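Local atomic coordinates of DNA-entry nuclease (Competence-specific nuclease) (Streptococcus agalactiae ILRI112, PDB entry 4QGO), a protein that probably cleaves DNA, and perhaps RNA, without strict sequence specificity as a beta-beta-alpha nuclease, and is a virulence factor. Residues A[49-54]-A[71-76]; A[67-72]-A[169-174]; A[113-118]-A[155-160]. The protein carries 1 engineered substitution. All coordinates share one frame; numbering follows the deposited sequence.

Contact 1 (A[49-54]-A[71-76]); sequences VKAYVQ and DRTIRQ
Asp-71 OD1 is gripped twice from within its own loop while it rests against Ala-51 CB at 3.6 Å. The hydroxyl OG1 of Thr-73 donates to OD1 at 2.6 Å through the syn lone pair, and Thr-73 N donates to the same oxygen at 2.8 Å from the anti side, 31° out of the carboxylate plane. The second bond makes an Asx turn. Asp-71 CG stands between the backbone N and the carbonyl carbon (chi1 64°), and the carboxylate it carries meets Thr-73 through OD1. Residues 71-76 leave strand 66-70, whose neighbour in the seven-stranded antiparallel sheet is the outermost strand 52-54, and this loop turns back beside the residues leading into that edge strand. No hydrogen bond joins the two segments directly. A water links them instead, accepting from Ala-51 N at 2.9 Å and donating to Asp-71 OD2 at 3.2 Å; OD2 is also paired with Arg-169. The methyl of Ala-51 meets several groups: Thr-73 OG1 lies 3.7 Å from CB, and CG1, CG2 and CD1 of Ile-74 all come close to it, CD1 at 3.9 Å. The same CD1 of Ile-74 reaches on past Tyr-52 N to the CG2 branch of Val-53, 4.4 Å away, a looser apolar touch. Val-53 also packs against Ile-114 and Trp-125.

Contact 2 (A[67-72]-A[169-174]); sequences NAMLDR and RVRYRV. With SO4 (sulfate ion), chain C.
Two neighbouring antiparallel strands of the main sheet, 66-70 and 170-177, pair here, with Ala-68 opposite Tyr-172 and Leu-70 opposite Val-170 as hydrogen-bonded pairs; Leu-70 N donates to Val-170 O at 2.8 Å. On the face that bears Asn-67, Met-69, Arg-171 and Arg-173 the contact is largely polar. Arg-171, its CG anti to the backbone N (chi1 -179°), presents NH1 and NH2 end-on to one atom, Asn-67 OD1, at 2.9 Å from NH1; OD1 lies in the guanidinium plane, and both nitrogens come from the same face of the amide. Arg-171 NH1 also reaches Ala-68 O, from the face opposite to Tyr-172 N. A sulfate, probably from the crystallisation liquor, accepts from Asn-67 ND2 through O1 and from Arg-173 NH1 through O4 (2.8 Å); O4 also takes a weak bond from Arg-171 NH2. Further along, Met-69 CG sits 3.4 Å above the guanidinium plane of Arg-169, while Asp-71 OD2, whose partner oxygen OD1 is held by Thr-73, meets its edge in a salt bridge to NH1 (3.0 Å); Arg-169 NH2 is held by Val-49 O. On the face bearing Leu-70 and Tyr-172 the contact is mainly apolar, Leu-70 CD1 touching Tyr-172 CD2 at 3.8 Å, and helix 153-165 packs there.

Contact 3 (A[113-118]-A[155-160]); sequences LIAYAL and YYESLV. With SO4 (sulfate ion), chain E.
The flat carboxylate of Glu-157 meets Ala-115 CB with its OE2 atom at 3.5 Å, whereas the aromatic rings find their partners elsewhere. Strands 108-112 and 135-139 with the following helix 140-144 are consistent with the beta-beta-alpha core of His-Me finger nucleases, and 113-118 follows the first of these strands. The Tyr-116 ring has O2 of a sulfate, probably a crystallisation ion, at its edge, in plane, and Tyr-116 OH donates to that oxygen at 2.8 Å; Arg-80 makes a cation-pi contact with the ring. On one face of the Tyr-156 ring lies Tyr-155 CD2, 3.7 Å above the plane and offset toward the rim. The contact joins the exit of strand 108-112 to helix 153-165, which packs on the main sheet. Ala-115 is the N-cap residue of helix 116-119. Just before the helix, a water ties the two segments together: it donates to Leu-113 O and to Glu-157 OE2, each at 2.7 Å, and accepts from Ala-115 N at 3.0 Å. Glu-157 CG lies anti to the carbonyl carbon (chi1 -71°) and the chain beyond it is extended, with OE2 at its end meeting the water; Gln-153 NE2, one turn earlier in the helix, donates to the same oxygen. Beside this polar link the side chains of Leu-118 and Val-160 cross at about a right angle, and Leu-70 of the sheet packs against both. Val-160 CG1 touches the two methyls at the end of Leu-118, with CD2 at 4.0 Å.

Overall arrangement
From the N terminus, contact 1 closes first: residues 49-54 lead into the edge of the main sheet, and the loop 71-76 comes back to them after a short connection that includes strand 66-70. Contact 2 opens inside that connection, sharing Asp-71 and Arg-72 with contact 1, and closes only at 169-174, so the two interlock. The long excursion between its segments holds both halves of contact 3. Contact 2 pairs strands 66-70 and 170-177, contact 1 lays the loop after 66-70 against the entry to edge strand 52-54, and contact 3 sets the segment after strand 108-112 against helix 153-165, which packs on the sheet. Leu-70 touches both sides of contact 3.

Contact 1 (A[49-54]-A[71-76])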
loop_
_atom_site.group_PDB
_atom_site.type_symbol
_atom_site.label_atom_id
_atom_site.label_comp_id
_atom_site.label_asym_id
_atom_site.label_seq_id
_atom_site.Cartn_x
_atom_site.Cartn_y
_atom_site.Cartn_z
ATOM N N VAL A 49 -15.003 18.450 -3.938
ATOM C CA VAL A 49 -14.882 17.705 -5.182
ATOM C C VAL A 49 -15.563 16.350 -5.080
ATOM O O VAL A 49 -15.658 15.759 -3.999
ATOM C CB VAL A 49 -13.410 17.507 -5.608
ATOM C CG1 VAL A 49 -12.729 18.860 -5.832
ATOM C CG2 VAL A 49 -12.668 16.686 -4.574
ATOM N N LYS A 50 -16.023 15.867 -6.226
ATOM C CA LYS A 50 -16.664 14.569 -6.341
ATOM C C LYS A 50 -15.681 13.462 -5.962
ATOM O O LYS A 50 -14.496 13.552 -6.273
ATOM C CB LYS A 50 -17.138 14.382 -7.779
ATOM C CG LYS A 50 -17.875 13.127 -8.036
ATOM C CD LYS A 50 -18.538 13.203 -9.398
ATOM C CE LYS A 50 -17.566 13.616 -10.492
ATOM N NZ LYS A 50 -16.775 12.468 -11.018
ATOM N N ALA A 51 -16.174 12.437 -5.270
ATOM C CA ALA A 51 -15.352 11.274 -4.952
ATOM C C ALA A 51 -14.738 10.697 -6.226
ATOM O O ALA A 51 -15.370 10.694 -7.293
ATOM C CB ALA A 51 -16.184 10.223 -4.239
ATOM N N TYR A 52 -13.504 10.207 -6.124
ATOM C CA TYR A 52 -12.793 9.689 -7.293
ATOM C C TYR A 52 -11.653 8.770 -6.884
ATOM O O TYR A 52 -11.226 8.776 -5.728
ATOM C CB TYR A 52 -12.196 10.848 -8.116
ATOM C CG TYR A 52 -11.035 11.565 -7.426
ATOM C CD1 TYR A 52 -11.259 12.633 -6.566
ATOM C CD2 TYR A 52 -9.718 11.149 -7.621
ATOM C CE1 TYR A 52 -10.204 13.281 -5.917
ATOM C CE2 TYR A 52 -8.654 11.790 -6.964
ATOM C CZ TYR A 52 -8.908 12.861 -6.120
ATOM O OH TYR A 52 -7.861 13.497 -5.462
ATOM N N VAL A 53 -11.171 7.990 -7.848
ATOM C CA VAL A 53 -9.879 7.320 -7.767
ATOM C C VAL A 53 -9.109 7.626 -9.031
ATOM O O VAL A 53 -9.686 7.679 -10.126
ATOM C CB VAL A 53 -10.025 5.801 -7.659
ATOM C CG1 VAL A 53 -8.655 5.115 -7.491
ATOM C CG2 VAL A 53 -10.869 5.499 -6.515
ATOM N N GLN A 54 -7.805 7.838 -8.873
ATOM C CA GLN A 54 -6.902 8.010 -9.995
ATOM C C GLN A 54 -5.678 7.128 -9.791
ATOM O O GLN A 54 -4.905 7.340 -8.854
ATOM C CB GLN A 54 -6.474 9.471 -10.118
ATOM C CG GLN A 54 -5.538 9.716 -11.277
ATOM C CD GLN A 54 -6.216 9.565 -12.610
ATOM O OE1 GLN A 54 -7.195 10.260 -12.903
ATOM N NE2 GLN A 54 -5.720 8.643 -13.426
ATOM N N ASP A 71 -15.725 8.498 -0.168
ATOM C CA ASP A 71 -16.916 8.685 0.644
ATOM C C ASP A 71 -17.905 7.568 0.319
ATOM O O ASP A 71 -17.600 6.662 -0.474
ATOM C CB ASP A 71 -17.526 10.096 0.478
ATOM C CG ASP A 71 -18.030 10.376 -0.933
ATOM O OD1 ASP A 71 -18.487 9.446 -1.631
ATOM O OD2 ASP A 71 -17.985 11.553 -1.348
ATOM N N ARG A 72 -19.082 7.623 0.924
ATOM C CA ARG A 72 -20.035 6.530 0.770
ATOM C C ARG A 72 -20.577 6.358 -0.637
ATOM O O ARG A 72 -21.161 5.316 -0.939
ATOM C CB ARG A 72 -21.181 6.665 1.772
ATOM C CG ARG A 72 -20.783 6.222 3.165
ATOM C CD ARG A 72 -21.977 6.100 4.075
ATOM N NE ARG A 72 -22.398 4.715 4.241
ATOM C CZ ARG A 72 -22.958 4.236 5.347
ATOM N NH1 ARG A 72 -23.160 5.033 6.391
ATOM N NH2 ARG A 72 -23.310 2.960 5.412
ATOM N N THR A 73 -20.400 7.359 -1.499
ATOM C CA THR A 73 -20.885 7.236 -2.874
ATOM C C THR A 73 -20.074 6.270 -3.738
ATOM O O THR A 73 -20.563 5.814 -4.771
ATOM C CB THR A 73 -20.994 8.597 -3.615
ATOM O OG1 THR A 73 -19.683 9.105 -3.908
ATOM C CG2 THR A 73 -21.783 9.616 -2.787
ATOM N N ILE A 74 -18.838 5.964 -3.340
ATOM C CA ILE A 74 -18.029 5.018 -4.111
ATOM C C ILE A 74 -17.596 3.789 -3.312
ATOM O O ILE A 74 -16.967 2.881 -3.849
ATOM C CB ILE A 74 -16.809 5.687 -4.794
ATOM C CG1 ILE A 74 -15.820 6.245 -3.767
ATOM C CG2 ILE A 74 -17.276 6.781 -5.743
ATOM C CD1 ILE A 74 -14.510 6.706 -4.402
ATOM N N ARG A 75 -17.963 3.764 -2.033
ATOM C CA ARG A 75 -17.767 2.619 -1.168
ATOM C C ARG A 75 -18.483 1.396 -1.732
ATOM O O ARG A 75 -19.627 1.489 -2.192
ATOM C CB ARG A 75 -18.312 2.964 0.221
ATOM C CG ARG A 75 -18.211 1.861 1.253
ATOM C CD ARG A 75 -16.830 1.732 1.890
ATOM N NE ARG A 75 -16.947 0.889 3.079
ATOM C CZ ARG A 75 -16.901 -0.440 3.077
ATOM N NH1 ARG A 75 -16.680 -1.115 1.954
ATOM N NH2 ARG A 75 -17.071 -1.098 4.221
ATOM N N GLN A 76 -17.803 0.255 -1.709
ATOM C CA GLN A 76 -18.356 -0.983 -2.241
ATOM C C GLN A 76 -18.460 -2.039 -1.146
ATOM O O GLN A 76 -17.449 -2.595 -0.703
ATOM C CB GLN A 76 -17.494 -1.473 -3.407
ATOM C CG GLN A 76 -17.870 -2.839 -3.971
ATOM C CD GLN A 76 -19.258 -2.892 -4.583
ATOM O OE1 GLN A 76 -20.266 -2.847 -3.879
ATOM N NE2 GLN A 76 -19.314 -3.008 -5.905
HETATM O O HOH W 1 -18.856 12.602 -4.273
#

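Contact 2 (A[67-72]-A[169-174])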
loop_
_atom_site.group_PDB
_atom_site.type_symbol
_atom_site.label_atom_id
_atom_site.label_comp_id
_atom_site.label_asym_id
_atom_site.label_seq_id
_atom_site.Cartn_x
_atom_site.Cartn_y
_atom_site.Cartn_z
ATOM N N ASN A 67 -4.274 8.282 -6.117
ATOM C CA ASN A 67 -4.997 9.236 -5.286
ATOM C C ASN A 67 -6.488 8.983 -5.293
ATOM O O ASN A 67 -7.041 8.512 -6.277
ATOM C CB ASN A 67 -4.750 10.654 -5.789
ATOM C CG ASN A 67 -3.453 11.233 -5.274
ATOM O OD1 ASN A 67 -3.340 11.578 -4.097
ATOM N ND2 ASN A 67 -2.474 11.364 -6.154
ATOM N N ALA A 68 -7.139 9.336 -4.196
ATOM C CA ALA A 68 -8.588 9.197 -4.106
ATOM C C ALA A 68 -9.177 10.212 -3.157
ATOM O O ALA A 68 -8.498 10.710 -2.249
ATOM C CB ALA A 68 -8.969 7.795 -3.653
ATOM N N MET A 69 -10.443 10.546 -3.402
ATOM C CA MET A 69 -11.295 11.153 -2.398
ATOM C C MET A 69 -12.410 10.169 -2.183
ATOM O O MET A 69 -13.143 9.842 -3.117
ATOM C CB MET A 69 -11.863 12.500 -2.854
ATOM C CG MET A 69 -12.930 13.054 -1.908
ATOM S SD MET A 69 -12.278 13.479 -0.267
ATOM C CE MET A 69 -11.215 14.834 -0.670
ATOM N N LEU A 70 -12.481 9.657 -0.965
ATOM C CA LEU A 70 -13.364 8.556 -0.634
ATOM C C LEU A 70 -14.554 9.017 0.181
ATOM O O LEU A 70 -14.418 9.812 1.105
ATOM C CB LEU A 70 -12.599 7.489 0.159
ATOM C CG LEU A 70 -11.342 6.887 -0.481
ATOM C CD1 LEU A 70 -10.605 5.982 0.513
ATOM C CD2 LEU A 70 -11.683 6.116 -1.750
ATOM N N ASP A 71 -15.725 8.498 -0.168
ATOM C CA ASP A 71 -16.916 8.685 0.644
ATOM C C ASP A 71 -17.905 7.568 0.319
ATOM O O ASP A 71 -17.600 6.662 -0.474
ATOM C CB ASP A 71 -17.526 10.096 0.478
ATOM C CG ASP A 71 -18.030 10.376 -0.933
ATOM O OD1 ASP A 71 -18.487 9.446 -1.631
ATOM O OD2 ASP A 71 -17.985 11.553 -1.348
ATOM N N ARG A 72 -19.082 7.623 0.924
ATOM C CA ARG A 72 -20.035 6.530 0.770
ATOM C C ARG A 72 -20.577 6.358 -0.637
ATOM O O ARG A 72 -21.161 5.316 -0.939
ATOM C CB ARG A 72 -21.181 6.665 1.772
ATOM C CG ARG A 72 -20.783 6.222 3.165
ATOM C CD ARG A 72 -21.977 6.100 4.075
ATOM N NE ARG A 72 -22.398 4.715 4.241
ATOM C CZ ARG A 72 -22.958 4.236 5.347
ATOM N NH1 ARG A 72 -23.160 5.033 6.391
ATOM N NH2 ARG A 72 -23.310 2.960 5.412
ATOM N N ARG A 169 -15.463 11.904 4.936
ATOM C CA ARG A 169 -14.813 12.093 3.642
ATOM C C ARG A 169 -13.317 11.924 3.861
ATOM O O ARG A 169 -12.728 12.615 4.692
ATOM C CB ARG A 169 -15.082 13.498 3.105
ATOM C CG ARG A 169 -16.508 13.725 2.618
ATOM C CD ARG A 169 -16.580 13.627 1.102
ATOM N NE ARG A 169 -15.931 14.760 0.454
ATOM C CZ ARG A 169 -15.841 14.922 -0.862
ATOM N NH1 ARG A 169 -16.331 14.004 -1.702
ATOM N NH2 ARG A 169 -15.230 15.989 -1.344
ATOM N N VAL A 170 -12.711 10.996 3.136
ATOM C CA VAL A 170 -11.299 10.692 3.358
ATOM C C VAL A 170 -10.478 10.905 2.094
ATOM O O VAL A 170 -10.689 10.243 1.084
ATOM C CB VAL A 170 -11.101 9.254 3.880
ATOM C CG1 VAL A 170 -9.618 9.011 4.152
ATOM C CG2 VAL A 170 -11.901 9.044 5.161
ATOM N N ARG A 171 -9.555 11.861 2.154
ATOM C CA ARG A 171 -8.572 12.055 1.094
ATOM C C ARG A 171 -7.452 11.028 1.329
ATOM O O ARG A 171 -6.997 10.852 2.447
ATOM C CB ARG A 171 -8.051 13.494 1.136
ATOM C CG ARG A 171 -7.032 13.847 0.074
ATOM C CD ARG A 171 -7.627 13.944 -1.347
ATOM N NE ARG A 171 -6.570 14.419 -2.233
ATOM C CZ ARG A 171 -5.640 13.643 -2.782
ATOM N NH1 ARG A 171 -5.668 12.324 -2.603
ATOM N NH2 ARG A 171 -4.687 14.181 -3.526
ATOM N N TYR A 172 -7.038 10.335 0.269
ATOM C CA TYR A 172 -6.219 9.121 0.387
ATOM C C TYR A 172 -5.188 9.100 -0.730
ATOM O O TYR A 172 -5.506 9.414 -1.881
ATOM C CB TYR A 172 -7.153 7.911 0.250
ATOM C CG TYR A 172 -6.620 6.524 0.587
ATOM C CD1 TYR A 172 -5.883 6.284 1.740
ATOM C CD2 TYR A 172 -6.939 5.433 -0.219
ATOM C CE1 TYR A 172 -5.434 4.997 2.050
ATOM C CE2 TYR A 172 -6.504 4.152 0.090
ATOM C CZ TYR A 172 -5.762 3.939 1.223
ATOM O OH TYR A 172 -5.323 2.663 1.542
ATOM N N ARG A 173 -3.952 8.743 -0.393
ATOM C CA ARG A 173 -2.878 8.673 -1.375
ATOM C C ARG A 173 -2.005 7.466 -1.074
ATOM O O ARG A 173 -1.522 7.310 0.045
ATOM C CB ARG A 173 -2.048 9.964 -1.384
ATOM C CG ARG A 173 -0.926 10.009 -2.438
ATOM C CD ARG A 173 -0.404 11.441 -2.641
ATOM N NE ARG A 173 0.115 12.041 -1.408
ATOM C CZ ARG A 173 0.093 13.343 -1.130
ATOM N NH1 ARG A 173 -0.430 14.220 -1.992
ATOM N NH2 ARG A 173 0.588 13.781 0.023
ATOM N N VAL A 174 -1.835 6.607 -2.075
ATOM C CA VAL A 174 -1.053 5.386 -1.928
ATOM C C VAL A 174 0.039 5.358 -2.992
ATOM O O VAL A 174 -0.239 5.451 -4.192
ATOM C CB VAL A 174 -1.941 4.143 -2.071
ATOM C CG1 VAL A 174 -1.096 2.882 -1.996
ATOM C CG2 VAL A 174 -3.029 4.130 -0.983
HETATM S S SO4 C . -0.956 14.614 -5.543
HETATM O O1 SO4 C . -0.252 13.400 -5.923
HETATM O O2 SO4 C . -1.730 15.114 -6.668
HETATM O O3 SO4 C . -0.008 15.657 -5.129
HETATM O O4 SO4 C . -1.867 14.340 -4.442
#

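Contact 3 (A[113-118]-A[155-160])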
loop_
_atom_site.group_PDB
_atom_site.type_symbol
_atom_site.label_atom_id
_atom_site.label_comp_id
_atom_site.label_asym_id
_atom_site.label_seq_id
_atom_site.Cartn_x
_atom_site.Cartn_y
_atom_site.Cartn_z
ATOM N N LEU A 113 -3.319 -1.103 -4.753
ATOM C CA LEU A 113 -2.977 0.191 -4.164
ATOM C C LEU A 113 -4.219 0.768 -3.498
ATOM O O LEU A 113 -4.200 1.122 -2.312
ATOM C CB LEU A 113 -2.447 1.165 -5.223
ATOM C CG LEU A 113 -0.958 1.040 -5.584
ATOM C CD1 LEU A 113 -0.588 -0.323 -6.139
ATOM C CD2 LEU A 113 -0.583 2.128 -6.601
ATOM N N ILE A 114 -5.297 0.852 -4.278
ATOM C CA ILE A 114 -6.588 1.322 -3.775
ATOM C C ILE A 114 -7.542 0.131 -3.690
ATOM O O ILE A 114 -7.871 -0.480 -4.702
ATOM C CB ILE A 114 -7.201 2.400 -4.695
ATOM C CG1 ILE A 114 -6.196 3.527 -4.977
ATOM C CG2 ILE A 114 -8.462 2.963 -4.065
ATOM C CD1 ILE A 114 -5.825 4.351 -3.756
ATOM N N ALA A 115 -7.967 -0.190 -2.468
ATOM C CA ALA A 115 -8.800 -1.362 -2.194
ATOM C C ALA A 115 -10.170 -1.349 -2.864
ATOM O O ALA A 115 -10.825 -0.312 -2.969
ATOM C CB ALA A 115 -8.958 -1.551 -0.682
ATOM N N TYR A 116 -10.592 -2.532 -3.294
ATOM C CA TYR A 116 -11.891 -2.730 -3.905
ATOM C C TYR A 116 -13.009 -2.202 -3.015
ATOM O O TYR A 116 -13.914 -1.516 -3.486
ATOM C CB TYR A 116 -12.108 -4.226 -4.194
ATOM C CG TYR A 116 -13.447 -4.522 -4.835
ATOM C CD1 TYR A 116 -13.665 -4.248 -6.175
ATOM C CD2 TYR A 116 -14.497 -5.052 -4.090
ATOM C CE1 TYR A 116 -14.885 -4.500 -6.769
ATOM C CE2 TYR A 116 -15.717 -5.318 -4.683
ATOM C CZ TYR A 116 -15.903 -5.030 -6.019
ATOM O OH TYR A 116 -17.116 -5.280 -6.625
ATOM N N ALA A 117 -12.954 -2.516 -1.726
ATOM C CA ALA A 117 -14.027 -2.099 -0.827
ATOM C C ALA A 117 -14.127 -0.577 -0.716
ATOM O O ALA A 117 -15.188 -0.036 -0.429
ATOM C CB ALA A 117 -13.840 -2.718 0.549
ATOM N N LEU A 118 -13.016 0.117 -0.942
ATOM C CA LEU A 118 -13.001 1.565 -0.762
ATOM C C LEU A 118 -13.523 2.332 -1.970
ATOM O O LEU A 118 -14.139 3.385 -1.817
ATOM C CB LEU A 118 -11.598 2.061 -0.388
ATOM C CG LEU A 118 -11.035 1.497 0.910
ATOM C CD1 LEU A 118 -9.608 1.999 1.121
ATOM C CD2 LEU A 118 -11.919 1.877 2.093
ATOM N N TYR A 155 -4.603 -3.282 7.821
ATOM C CA TYR A 155 -4.920 -2.527 9.034
ATOM C C TYR A 155 -5.310 -1.080 8.700
ATOM O O TYR A 155 -6.312 -0.551 9.206
ATOM C CB TYR A 155 -3.737 -2.520 10.016
ATOM C CG TYR A 155 -4.016 -1.679 11.238
ATOM C CD1 TYR A 155 -4.777 -2.181 12.284
ATOM C CD2 TYR A 155 -3.538 -0.378 11.335
ATOM C CE1 TYR A 155 -5.069 -1.402 13.388
ATOM C CE2 TYR A 155 -3.824 0.408 12.448
ATOM C CZ TYR A 155 -4.580 -0.122 13.464
ATOM O OH TYR A 155 -4.870 0.653 14.568
ATOM N N TYR A 156 -4.492 -0.433 7.877
ATOM C CA TYR A 156 -4.746 0.946 7.495
ATOM C C TYR A 156 -5.972 1.097 6.622
ATOM O O TYR A 156 -6.742 2.055 6.773
ATOM C CB TYR A 156 -3.489 1.566 6.884
ATOM C CG TYR A 156 -2.495 1.831 7.980
ATOM C CD1 TYR A 156 -2.539 3.020 8.711
ATOM C CD2 TYR A 156 -1.563 0.871 8.346
ATOM C CE1 TYR A 156 -1.659 3.249 9.753
ATOM C CE2 TYR A 156 -0.676 1.092 9.385
ATOM C CZ TYR A 156 -0.728 2.285 10.075
ATOM O OH TYR A 156 0.141 2.520 11.119
ATOM N N GLU A 157 -6.178 0.134 5.735
ATOM C CA GLU A 157 -7.409 0.109 4.946
ATOM C C GLU A 157 -8.640 -0.011 5.839
ATOM O O GLU A 157 -9.655 0.637 5.579
ATOM C CB GLU A 157 -7.360 -0.996 3.886
ATOM C CG GLU A 157 -6.373 -0.647 2.759
ATOM C CD GLU A 157 -6.041 -1.818 1.880
ATOM O OE1 GLU A 157 -6.110 -2.957 2.372
ATOM O OE2 GLU A 157 -5.700 -1.610 0.691
ATOM N N SER A 158 -8.538 -0.809 6.900
ATOM C CA SER A 158 -9.627 -0.909 7.858
ATOM C C SER A 158 -9.912 0.416 8.548
ATOM O O SER A 158 -11.080 0.748 8.773
ATOM C CB SER A 158 -9.338 -1.982 8.903
ATOM O OG SER A 158 -9.321 -3.263 8.299
ATOM N N LEU A 159 -8.876 1.184 8.885
ATOM C CA LEU A 159 -9.111 2.497 9.476
ATOM C C LEU A 159 -9.889 3.391 8.519
ATOM O O LEU A 159 -10.804 4.117 8.925
ATOM C CB LEU A 159 -7.792 3.191 9.844
ATOM C CG LEU A 159 -6.953 2.528 10.933
ATOM C CD1 LEU A 159 -5.664 3.327 11.142
ATOM C CD2 LEU A 159 -7.735 2.411 12.235
ATOM N N VAL A 160 -9.517 3.348 7.242
ATOM C CA VAL A 160 -10.151 4.200 6.244
ATOM C C VAL A 160 -11.586 3.744 5.995
ATOM O O VAL A 160 -12.509 4.558 5.942
ATOM C CB VAL A 160 -9.375 4.185 4.923
ATOM C CG1 VAL A 160 -10.108 4.983 3.865
ATOM C CG2 VAL A 160 -7.986 4.770 5.135
HETATM S S SO4 E . -17.894 -5.785 -10.237
HETATM O O1 SO4 E . -16.984 -6.913 -10.407
HETATM O O2 SO4 E . -17.279 -4.789 -9.360
HETATM O O3 SO4 E . -18.172 -5.180 -11.537
HETATM O O4 SO4 E . -19.144 -6.261 -9.650
HETATM O O HOH W 2 -6.047 0.855 -0.386
#